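Peptide ABC transporter, peptide-binding protein (Thermus thermophilus, PDB 2D5W) binds oligopeptides, here a pentapeptide, and probably delivers them to an ABC transporter for uptake across the cell membrane. Local coordinates at residues Asn336-Gly339 against Leu340-Ala343; Val445-Asp449 against Glu450-Arg454. All coordinates share one frame; numbering follows the deposited sequence.

Overall arrangement
Contact 1 comes first along the chain, in the opening turns of helix 337-345, and closes before contact 2 begins at the step from helix 443-446 to the short helix 449-452. Their centres lie 29 Å apart and their nearest atoms about 17 Å, so the two never touch. Both fall within the family 5 solute-binding range and lie against the same mixed sheet, contact 1 beside strand 544-557 and contact 2 beside strands 401-410 and 463-469. Contact 1 is a peripheral helix start, about 25 Å from the centre of the chain, whereas contact 2 is buried, about 13 Å from it, and reaches the bound peptide through F447.

Contact 1: residues Asn336-Gly339 against Leu340-Ala343; sequences NREG and LVKA
The capped first turns of helix 337-345, at the periphery of the chain, form this local contact, in which each residue of N336-G339 gives its backbone carbonyl to the residue four places on. L340 N donates to N336 O at 2.9 Å, and V341 N to R337 O at 2.9 Å in a nearly straight bond, 172° at the hydrogen; K342 N to E338 O and A343 N to G339 O continue the series. N336 is the N-cap. With CG anti to the backbone N (chi1 -171°), its amide swings back over the helix start, and OD1 accepts from G339 N at 3.0 Å, the donor lying well above the amide carbonyl plane. This side-chain oxygen thus satisfies a first-turn N-H that has no preceding helical carbonyl to use. V341 CG2 rests 3.4 Å from the backbone oxygen E338 O, and the E338 side chain, bent at chi2 (61°), crosses the valine at about a right angle, with OE2 4.0 Å from CG2. L340 turns to F424 of helix 416-431 and V341 to Y548 of strand 544-557, while the R337 guanidinium gives NH2 to P546 O and NH1 to Y370 O.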
loop_
_atom_site.group_PDB
_atom_site.type_symbol
_atom_site.label_atom_id
_atom_site.label_comp_id
_atom_site.label_asym_id
_atom_site.label_seq_id
_atom_site.Cartn_x
_atom_site.Cartn_y
_atom_site.Cartn_z
ATOM N N ASN A 336 -3.673 8.535 24.175
ATOM C CA ASN A 336 -4.897 7.935 24.683
ATOM C C ASN A 336 -5.664 7.306 23.531
ATOM O O ASN A 336 -6.706 7.806 23.102
ATOM C CB ASN A 336 -5.757 8.985 25.382
ATOM C CG ASN A 336 -6.925 8.371 26.114
ATOM O OD1 ASN A 336 -7.099 7.151 26.114
ATOM N ND2 ASN A 336 -7.735 9.211 26.746
ATOM N N ARG A 337 -5.135 6.191 23.042
ATOM C CA ARG A 337 -5.727 5.484 21.917
ATOM C C ARG A 337 -7.118 4.935 22.203
ATOM O O ARG A 337 -8.015 5.042 21.365
ATOM C CB ARG A 337 -4.791 4.358 21.468
ATOM C CG ARG A 337 -3.434 4.862 20.987
ATOM C CD ARG A 337 -2.505 3.711 20.660
ATOM N NE ARG A 337 -2.183 2.936 21.853
ATOM C CZ ARG A 337 -1.763 1.675 21.837
ATOM N NH1 ARG A 337 -1.497 1.051 22.974
ATOM N NH2 ARG A 337 -1.615 1.032 20.687
ATOM N N GLU A 338 -7.310 4.347 23.377
ATOM C CA GLU A 338 -8.625 3.816 23.701
ATOM C C GLU A 338 -9.639 4.953 23.786
ATOM O O GLU A 338 -10.772 4.813 23.332
ATOM C CB GLU A 338 -8.594 3.035 25.017
ATOM C CG GLU A 338 -9.939 2.417 25.382
ATOM C CD GLU A 338 -10.436 1.408 24.356
ATOM O OE1 GLU A 338 -11.656 1.140 24.333
ATOM O OE2 GLU A 338 -9.616 0.868 23.582
ATOM N N GLY A 339 -9.233 6.083 24.361
ATOM C CA GLY A 339 -10.137 7.214 24.457
ATOM C C GLY A 339 -10.476 7.735 23.073
ATOM O O GLY A 339 -11.614 8.115 22.796
ATOM N N LEU A 340 -9.479 7.743 22.194
ATOM C CA LEU A 340 -9.653 8.212 20.826
ATOM C C LEU A 340 -10.625 7.341 20.034
ATOM O O LEU A 340 -11.574 7.850 19.441
ATOM C CB LEU A 340 -8.297 8.246 20.114
ATOM C CG LEU A 340 -8.187 8.825 18.700
ATOM C CD1 LEU A 340 -8.869 7.934 17.672
ATOM C CD2 LEU A 340 -8.758 10.213 18.714
ATOM N N VAL A 341 -10.406 6.029 20.017
ATOM C CA VAL A 341 -11.301 5.182 19.235
ATOM C C VAL A 341 -12.720 5.167 19.791
ATOM O O VAL A 341 -13.681 5.036 19.036
ATOM C CB VAL A 341 -10.768 3.722 19.081
ATOM C CG1 VAL A 341 -9.388 3.741 18.432
ATOM C CG2 VAL A 341 -10.740 3.011 20.417
ATOM N N LYS A 342 -12.857 5.318 21.106
ATOM C CA LYS A 342 -14.182 5.350 21.714
ATOM C C LYS A 342 -14.918 6.613 21.269
ATOM O O LYS A 342 -16.038 6.550 20.763
ATOM C CB LYS A 342 -14.071 5.340 23.241
ATOM C CG LYS A 342 -15.411 5.488 23.949
ATOM C CD LYS A 342 -15.248 5.489 25.461
ATOM C CE LYS A 342 -16.578 5.735 26.160
ATOM N NZ LYS A 342 -17.155 7.064 25.807
ATOM N N ALA A 343 -14.276 7.762 21.444
ATOM C CA ALA A 343 -14.887 9.035 21.080
ATOM C C ALA A 343 -15.087 9.221 19.579
ATOM O O ALA A 343 -16.133 9.692 19.140
ATOM C CB ALA A 343 -14.048 10.184 21.629
#

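Contact 2: residues Val445-Asp449 against Glu450-Arg454; sequences VVFAD and EFIQR
Helix 443-446 ends and the short helix 449-452 begins within this buried turn, which reaches the bound peptide through F447. A448, the N-cap residue, offers one carbonyl oxygen to two donors: I452 N at 3.2 Å, approaching nearly along the C=O axis, and F451 N at 2.9 Å, from above the carbonyl plane. Q453 N bonds to D449 O, completing the turn. The D449 carboxylate folds over the helix start (chi1 61°), where OD2 accepts a weak, bent hydrogen bond from E450 N at 2.7 Å. Its OD1 accepts a hydrogen bond from a water that in turn accepts one from R454 NH1, so the opposite charges, 4.3 Å apart from OD1 to NH1, are linked through water; OD1 is paired directly with R190. The F451 ring lies alongside V446, with CD2 3.9 Å from V446 CB and 3.2 Å from V446 O, which meets the ring edge near its plane; the ring also meets that of W460, their planes at about 30°. Replacing F451 by an alanine would probably open a gap beside V446 and take away the ring that meets W460. F447 CD2 meets I452 CD1 at 4.1 Å, and V446 CG2 covers the centre of one face of the F447 ring. F447 also meets F466 edge-to-face; V446 and F451 rest on V410 of strand 401-410, and I452 on F464 and F466 of strand 463-469.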
loop_
_atom_site.group_PDB
_atom_site.type_symbol
_atom_site.label_atom_id
_atom_site.label_comp_id
_atom_site.label_asym_id
_atom_site.label_seq_id
_atom_site.Cartn_x
_atom_site.Cartn_y
_atom_site.Cartn_z
ATOM N N VAL A 445 2.470 14.056 -1.984
ATOM C CA VAL A 445 3.765 14.570 -1.555
ATOM C C VAL A 445 4.427 13.655 -0.523
ATOM O O VAL A 445 5.549 13.192 -0.726
ATOM C CB VAL A 445 3.635 15.989 -0.940
ATOM C CG1 VAL A 445 4.969 16.423 -0.338
ATOM C CG2 VAL A 445 3.208 16.982 -2.010
ATOM N N VAL A 446 3.727 13.366 0.571
ATOM C CA VAL A 446 4.320 12.551 1.627
ATOM C C VAL A 446 4.561 11.088 1.287
ATOM O O VAL A 446 5.423 10.446 1.889
ATOM C CB VAL A 446 3.502 12.634 2.948
ATOM C CG1 VAL A 446 3.404 14.083 3.402
ATOM C CG2 VAL A 446 2.116 12.026 2.768
ATOM N N PHE A 447 3.823 10.557 0.317
ATOM C CA PHE A 447 3.994 9.160 -0.058
ATOM C C PHE A 447 4.883 8.967 -1.285
ATOM O O PHE A 447 5.031 7.850 -1.778
ATOM C CB PHE A 447 2.626 8.499 -0.258
ATOM C CG PHE A 447 1.788 8.444 0.998
ATOM C CD1 PHE A 447 0.410 8.608 0.923
ATOM C CD2 PHE A 447 2.370 8.235 2.251
ATOM C CE1 PHE A 447 -0.381 8.569 2.068
ATOM C CE2 PHE A 447 1.580 8.193 3.408
ATOM C CZ PHE A 447 0.205 8.361 3.311
ATOM N N ALA A 448 5.461 10.056 -1.786
ATOM C CA ALA A 448 6.385 9.969 -2.914
ATOM C C ALA A 448 7.703 9.469 -2.320
ATOM O O ALA A 448 8.046 9.808 -1.177
ATOM C CB ALA A 448 6.576 11.336 -3.557
ATOM N N ASP A 449 8.438 8.670 -3.088
ATOM C CA ASP A 449 9.696 8.103 -2.618
ATOM C C ASP A 449 10.648 9.087 -1.952
ATOM O O ASP A 449 11.212 8.789 -0.895
ATOM C CB ASP A 449 10.431 7.371 -3.762
ATOM C CG ASP A 449 10.806 8.283 -4.938
ATOM O OD1 ASP A 449 11.627 7.829 -5.770
ATOM O OD2 ASP A 449 10.300 9.419 -5.057
ATOM N N GLU A 450 10.812 10.262 -2.552
ATOM C CA GLU A 450 11.733 11.256 -2.029
ATOM C C GLU A 450 11.382 11.782 -0.650
ATOM O O GLU A 450 12.163 12.518 -0.049
ATOM C CB GLU A 450 11.898 12.402 -3.028
ATOM C CG GLU A 450 12.451 11.926 -4.363
ATOM C CD GLU A 450 13.155 13.018 -5.142
ATOM O OE1 GLU A 450 12.547 14.085 -5.361
ATOM O OE2 GLU A 450 14.321 12.800 -5.540
ATOM N N PHE A 451 10.207 11.419 -0.146
ATOM C CA PHE A 451 9.839 11.819 1.204
ATOM C C PHE A 451 9.784 10.587 2.105
ATOM O O PHE A 451 10.649 10.395 2.956
ATOM C CB PHE A 451 8.485 12.531 1.261
ATOM C CG PHE A 451 8.181 13.119 2.618
ATOM C CD1 PHE A 451 8.733 14.337 3.002
ATOM C CD2 PHE A 451 7.394 12.428 3.533
ATOM C CE1 PHE A 451 8.508 14.858 4.278
ATOM C CE2 PHE A 451 7.164 12.943 4.814
ATOM C CZ PHE A 451 7.722 14.157 5.183
ATOM N N ILE A 452 8.787 9.734 1.893
ATOM C CA ILE A 452 8.610 8.562 2.743
ATOM C C ILE A 452 9.812 7.623 2.832
ATOM O O ILE A 452 10.110 7.105 3.911
ATOM C CB ILE A 452 7.331 7.765 2.327
ATOM C CG1 ILE A 452 7.085 6.610 3.301
ATOM C CG2 ILE A 452 7.459 7.252 0.907
ATOM C CD1 ILE A 452 5.690 6.011 3.188
ATOM N N GLN A 453 10.515 7.422 1.721
ATOM C CA GLN A 453 11.665 6.525 1.698
ATOM C C GLN A 453 13.014 7.223 1.876
ATOM O O GLN A 453 14.048 6.702 1.459
ATOM C CB GLN A 453 11.631 5.698 0.400
ATOM C CG GLN A 453 10.527 4.629 0.448
ATOM C CD GLN A 453 9.972 4.203 -0.907
ATOM O OE1 GLN A 453 9.036 3.403 -0.967
ATOM N NE2 GLN A 453 10.535 4.725 -1.987
ATOM N N ARG A 454 13.007 8.387 2.524
ATOM C CA ARG A 454 14.241 9.136 2.746
ATOM C C ARG A 454 14.464 9.596 4.191
ATOM O O ARG A 454 15.106 10.622 4.432
ATOM C CB ARG A 454 14.300 10.337 1.795
ATOM C CG ARG A 454 14.339 9.952 0.312
ATOM C CD ARG A 454 15.642 9.255 -0.078
ATOM N NE ARG A 454 15.714 8.999 -1.518
ATOM C CZ ARG A 454 15.093 8.005 -2.146
ATOM N NH1 ARG A 454 15.219 7.869 -3.458
ATOM N NH2 ARG A 454 14.366 7.128 -1.467
HETATM O O HOH W 1 13.750 6.042 -5.197
#